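Local coordinates for zinc phosphodiesterase ELAC protein 1 (Homo sapiens, PDB 3ZWF) that cleaves RNA as a dizinc phosphodiesterase with some tRNA 3'-processing endonuclease activity, and acts in tRNA repair by removing a 2',3'-cyclic phosphate, at residues M1-L6 with L269-A274; T310-R315 with V346-D351. All coordinates share one frame; numbering follows the deposited sequence.

Contact 1 (M1-L6 with L269-A274); sequences MDVTFL and LLIHEA. With EDO (1,2-ethanediol), chain H; EDO (1,2-ethanediol), chain G.
With chi1 near -176°, Val3 sets CG1 opposite its own backbone N and CG2 beside that N, and the two methyls of this fork meet different residues of strand 269-273. CG2 comes tip to tip with CD2 of Leu269 at 3.8 Å, while CG1 slides past CD1 of Ile271, the two side chains running in opposite directions, at 3.9 Å. Ile271 reaches that far because CG1 and CD1 are fully extended, chi2 179°, which carries the terminal methyl toward the other sheet. The same CD1 also serves Phe5: it lies 3.8 Å from CZ of the ring, approaching obliquely, and Ile271 CG2 adds a looser touch at CE2, so one methyl packs against both Val3 CG1 and the Phe5 ring in a buried setting.

Residue types match the job. Beta-branched Val3 and Ile271 suit extended strands and fill the layer between sheets, Leu269 has a branch long enough to bring CD2 to Val3, and Phe5 is large enough for its ring to reach Ile271 CD1 although its first side-chain bond does not point at that strand. The strands are 10.6 Å apart at closest approach and their directions differ by 18°, roughly parallel; such spacing belongs to facing sheets, and side chains alone make the contact. On the far side of strand 2-5, Thr4 OG1 hydrogen-bonds O2 of an ethanediol, probably from the crystallisation liquor.

This is core packing of the metallo-beta-lactamase sandwich. Strand 2-5 lies between strands 21-26 and 354-356 in one sheet, and strand 269-273 between 245-249 and 306-310 in the other; Val308 of strand 306-310 touches both Phe5 and Leu269, widening the apolar layer.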
# COMPACT_ATOMS: atom_id res chain seq x y z
N MET A 1 15.67 -24.54 -4.98
CA MET A 1 14.51 -23.77 -5.53
C MET A 1 13.33 -23.89 -4.59
O MET A 1 12.89 -24.98 -4.25
CB MET A 1 14.10 -24.28 -6.91
CG MET A 1 12.90 -23.54 -7.50
SD MET A 1 12.37 -24.22 -9.06
CE MET A 1 13.51 -23.43 -10.22
N ASP A 2 12.82 -22.75 -4.14
CA ASP A 2 11.64 -22.77 -3.28
C ASP A 2 10.68 -21.64 -3.59
O ASP A 2 11.03 -20.67 -4.25
CB ASP A 2 11.99 -22.87 -1.79
CG ASP A 2 12.99 -21.85 -1.33
OD1 ASP A 2 12.80 -20.64 -1.57
OD2 ASP A 2 13.98 -22.26 -0.69
N VAL A 3 9.45 -21.86 -3.18
CA VAL A 3 8.38 -20.90 -3.28
C VAL A 3 7.95 -20.52 -1.87
O VAL A 3 7.67 -21.38 -1.06
CB VAL A 3 7.25 -21.56 -4.06
CG1 VAL A 3 6.13 -20.66 -4.31
CG2 VAL A 3 7.82 -22.06 -5.41
N THR A 4 7.91 -19.22 -1.59
CA THR A 4 7.45 -18.71 -0.31
C THR A 4 6.19 -17.86 -0.49
O THR A 4 6.21 -16.86 -1.22
CB THR A 4 8.53 -17.84 0.38
OG1 THR A 4 9.71 -18.60 0.62
CG2 THR A 4 7.99 -17.28 1.74
N PHE A 5 5.11 -18.25 0.16
CA PHE A 5 3.87 -17.47 0.14
C PHE A 5 3.92 -16.34 1.14
O PHE A 5 4.06 -16.56 2.33
CB PHE A 5 2.67 -18.38 0.40
CG PHE A 5 2.45 -19.34 -0.71
CD1 PHE A 5 3.17 -20.51 -0.75
CD2 PHE A 5 1.62 -19.04 -1.80
CE1 PHE A 5 3.05 -21.42 -1.81
CE2 PHE A 5 1.50 -19.98 -2.89
CZ PHE A 5 2.20 -21.13 -2.87
N LEU A 6 3.76 -15.11 0.68
CA LEU A 6 3.73 -13.96 1.56
C LEU A 6 2.30 -13.53 1.91
O LEU A 6 2.02 -13.09 3.04
CB LEU A 6 4.55 -12.80 1.00
CG LEU A 6 6.04 -13.11 0.83
CD1 LEU A 6 6.75 -12.08 0.01
CD2 LEU A 6 6.76 -13.34 2.17
N LEU A 269 5.08 -27.42 -10.06
CA LEU A 269 4.21 -26.70 -9.14
C LEU A 269 3.31 -25.78 -9.94
O LEU A 269 3.77 -25.03 -10.80
CB LEU A 269 5.05 -25.94 -8.14
CG LEU A 269 4.27 -25.50 -6.90
CD1 LEU A 269 4.08 -26.72 -6.01
CD2 LEU A 269 4.94 -24.36 -6.13
N LEU A 270 2.01 -25.88 -9.69
CA LEU A 270 1.01 -25.01 -10.28
C LEU A 270 0.29 -24.25 -9.15
O LEU A 270 -0.32 -24.89 -8.30
CB LEU A 270 0.00 -25.81 -11.09
CG LEU A 270 -1.23 -25.09 -11.63
CD1 LEU A 270 -0.84 -23.95 -12.51
CD2 LEU A 270 -2.06 -26.11 -12.43
N ILE A 271 0.40 -22.93 -9.16
CA ILE A 271 -0.26 -22.03 -8.15
C ILE A 271 -1.48 -21.39 -8.80
O ILE A 271 -1.39 -20.75 -9.86
CB ILE A 271 0.68 -20.98 -7.63
CG1 ILE A 271 1.93 -21.61 -7.04
CG2 ILE A 271 -0.09 -20.00 -6.63
CD1 ILE A 271 2.90 -20.57 -6.53
N HIS A 272 -2.64 -21.66 -8.21
CA HIS A 272 -3.92 -21.27 -8.78
C HIS A 272 -4.81 -20.68 -7.66
O HIS A 272 -4.80 -21.16 -6.53
CB HIS A 272 -4.60 -22.50 -9.40
CG HIS A 272 -5.68 -22.18 -10.40
ND1 HIS A 272 -6.88 -21.59 -10.04
CD2 HIS A 272 -5.76 -22.44 -11.73
CE1 HIS A 272 -7.61 -21.44 -11.14
NE2 HIS A 272 -6.96 -21.95 -12.17
N GLU A 273 -5.60 -19.68 -8.01
CA GLU A 273 -6.60 -19.21 -7.04
C GLU A 273 -7.77 -20.17 -6.80
O GLU A 273 -8.15 -20.99 -7.63
CB GLU A 273 -7.18 -17.87 -7.46
CG GLU A 273 -8.04 -17.92 -8.71
CD GLU A 273 -9.25 -17.01 -8.52
OE1 GLU A 273 -10.14 -17.36 -7.70
OE2 GLU A 273 -9.26 -15.92 -9.12
N ALA A 274 -8.31 -20.09 -5.61
CA ALA A 274 -9.61 -20.71 -5.31
C ALA A 274 -10.33 -19.81 -4.32
O ALA A 274 -10.39 -20.10 -3.13
CB ALA A 274 -9.45 -22.11 -4.73
C1 EDO H . 16.93 -21.30 -1.78
O1 EDO H . 18.06 -20.44 -2.03
C2 EDO H . 16.34 -21.72 -3.12
O2 EDO H . 15.21 -22.54 -2.87
C1 EDO G . 10.91 -17.50 4.68
O1 EDO G . 9.50 -17.66 4.56
C2 EDO G . 11.73 -18.48 3.86
O2 EDO G . 11.54 -18.27 2.47

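Contact 2 (T310-R315 with V346-D351); sequences THFSQR and VTLAED. With ZN (zinc ion), chain D.
Phe312 turns the edge of its ring to the carbonyl of Ala349: CE2 stands 3.6 Å from Ala349 O, which lies near the ring plane, where the slightly positive ring hydrogens can face the oxygen. That oxygen also accepts a hydrogen bond from Arg17. Thr310 C sits over one face of the ring, offset toward the rim. The close-packed part continues where the methyl of Ala349 rests against Thr310 OG1 and CB, 3.7 Å from OG1. A small side chain suits this buried position, since Thr310 CA and Ala349 CA are 5.3 Å apart, the closest CA pair across the segments.

The looser side is at Leu348. Its CB is 4.1 Å from Phe312 CZ, the side chains crossing at about a right angle, and Leu348 itself is exposed.

Between Thr310 and Phe312, the first side-chain bond of His311 points away from 346-351. Chi1 of -162° puts CG anti to the backbone N, and NE2 binds a catalytic zinc ion at 2.2 Å, completing a site with Asp64, His65 and Asp251; a water also binds this metal. Thr275 OG1 is hydrogen-bonded to His311 ND1, a second-shell contact that helps fix the ring's rotation.

The loop of 310-315 thus leaves strand 306-310 for the active site, while 346-351 continues from strand 345-348, the parallel neighbour of 306-310 in their sheet.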
# COMPACT_ATOMS: atom_id res chain seq x y z
N THR A 310 -4.57 -20.83 -3.53
CA THR A 310 -4.32 -19.59 -2.80
C THR A 310 -5.39 -18.59 -3.15
O THR A 310 -6.40 -18.91 -3.77
CB THR A 310 -2.88 -19.08 -3.06
OG1 THR A 310 -2.51 -18.07 -2.12
CG2 THR A 310 -2.73 -18.57 -4.50
N HIS A 311 -5.23 -17.36 -2.63
CA HIS A 311 -6.21 -16.28 -2.87
C HIS A 311 -7.58 -16.65 -2.36
O HIS A 311 -8.57 -16.50 -3.04
CB HIS A 311 -6.26 -15.88 -4.36
CG HIS A 311 -6.88 -14.55 -4.65
ND1 HIS A 311 -8.23 -14.39 -4.93
CD2 HIS A 311 -6.32 -13.34 -4.86
CE1 HIS A 311 -8.47 -13.12 -5.20
NE2 HIS A 311 -7.32 -12.47 -5.21
N PHE A 312 -7.62 -17.03 -1.09
CA PHE A 312 -8.84 -17.39 -0.41
C PHE A 312 -9.64 -16.20 0.13
O PHE A 312 -9.07 -15.25 0.62
CB PHE A 312 -8.51 -18.32 0.75
CG PHE A 312 -7.83 -19.61 0.35
CD1 PHE A 312 -8.54 -20.57 -0.31
CD2 PHE A 312 -6.50 -19.86 0.68
CE1 PHE A 312 -7.92 -21.75 -0.71
CE2 PHE A 312 -5.86 -21.03 0.30
CZ PHE A 312 -6.58 -21.99 -0.35
N SER A 313 -10.95 -16.25 -0.07
CA SER A 313 -11.87 -15.27 0.49
C SER A 313 -11.52 -15.05 1.97
O SER A 313 -11.28 -16.00 2.74
CB SER A 313 -13.32 -15.74 0.35
OG SER A 313 -14.21 -14.80 0.96
N GLN A 314 -11.52 -13.76 2.35
CA GLN A 314 -11.16 -13.40 3.72
C GLN A 314 -12.34 -13.69 4.67
O GLN A 314 -13.50 -13.72 4.27
CB GLN A 314 -10.77 -11.92 3.80
CG GLN A 314 -9.51 -11.52 3.11
CD GLN A 314 -8.22 -11.90 3.82
OE1 GLN A 314 -8.21 -12.64 4.80
NE2 GLN A 314 -7.10 -11.41 3.26
N ARG A 315 -12.01 -13.95 5.93
CA ARG A 315 -13.02 -14.19 6.95
C ARG A 315 -13.55 -12.81 7.32
O ARG A 315 -12.99 -12.15 8.20
CB ARG A 315 -12.41 -14.91 8.17
N VAL A 346 -2.84 -31.83 -3.77
CA VAL A 346 -3.36 -30.45 -3.59
C VAL A 346 -3.01 -29.88 -2.22
O VAL A 346 -3.30 -30.51 -1.18
CB VAL A 346 -4.91 -30.41 -3.79
CG1 VAL A 346 -5.50 -29.01 -3.63
CG2 VAL A 346 -5.29 -31.13 -5.14
N THR A 347 -2.40 -28.70 -2.21
CA THR A 347 -1.94 -28.06 -1.00
C THR A 347 -2.66 -26.72 -0.84
O THR A 347 -2.88 -26.03 -1.84
CB THR A 347 -0.43 -27.80 -1.06
OG1 THR A 347 0.25 -29.04 -1.24
CG2 THR A 347 0.08 -27.18 0.22
N LEU A 348 -3.07 -26.38 0.39
CA LEU A 348 -3.67 -25.06 0.66
C LEU A 348 -2.60 -24.12 1.20
O LEU A 348 -2.03 -24.36 2.26
CB LEU A 348 -4.84 -25.18 1.63
CG LEU A 348 -5.78 -26.33 1.28
CD1 LEU A 348 -6.88 -26.39 2.34
CD2 LEU A 348 -6.28 -26.19 -0.18
N ALA A 349 -2.38 -23.03 0.47
CA ALA A 349 -1.38 -22.03 0.84
C ALA A 349 -1.79 -21.33 2.15
O ALA A 349 -2.96 -21.07 2.40
CB ALA A 349 -1.17 -20.99 -0.28
N GLU A 350 -0.79 -21.11 2.98
CA GLU A 350 -0.90 -20.20 4.13
C GLU A 350 0.25 -19.20 4.06
O GLU A 350 1.30 -19.52 3.50
CB GLU A 350 -0.84 -20.97 5.46
CG GLU A 350 -1.93 -21.97 5.58
CD GLU A 350 -1.80 -22.87 6.80
OE1 GLU A 350 -0.84 -22.73 7.60
OE2 GLU A 350 -2.70 -23.72 6.96
N ASP A 351 0.07 -18.01 4.65
CA ASP A 351 1.17 -17.07 4.69
C ASP A 351 2.38 -17.73 5.39
O ASP A 351 2.24 -18.41 6.43
CB ASP A 351 0.83 -15.77 5.45
CG ASP A 351 -0.28 -14.97 4.80
OD1 ASP A 351 -0.85 -15.37 3.74
OD2 ASP A 351 -0.51 -13.83 5.31
ZN ZN D . -7.25 -10.57 -6.29
O HOH W 1 -7.72 -8.84 -7.51

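The two contacts have centres about 10 Å apart and follow one another along the chain: contact 1 joins the N-terminal strand to 269-274, and contact 2 comes later, between 310-315 and 346-351. Both reach the same mixed sheet, in which parallel strands 269-273, 306-310 and 345-348 are successive neighbours. They meet directly where Thr310 and its partners His272 and Ala274 make probable backbone hydrogen bonds. Contact 1 packs the two sheets of the sandwich against each other; contact 2 lies at the strand ends, where His311 enters the dizinc site. The zinc-binding loop thus follows strand 306-310, whose Val308 packs on Phe5 and Leu269 of contact 1.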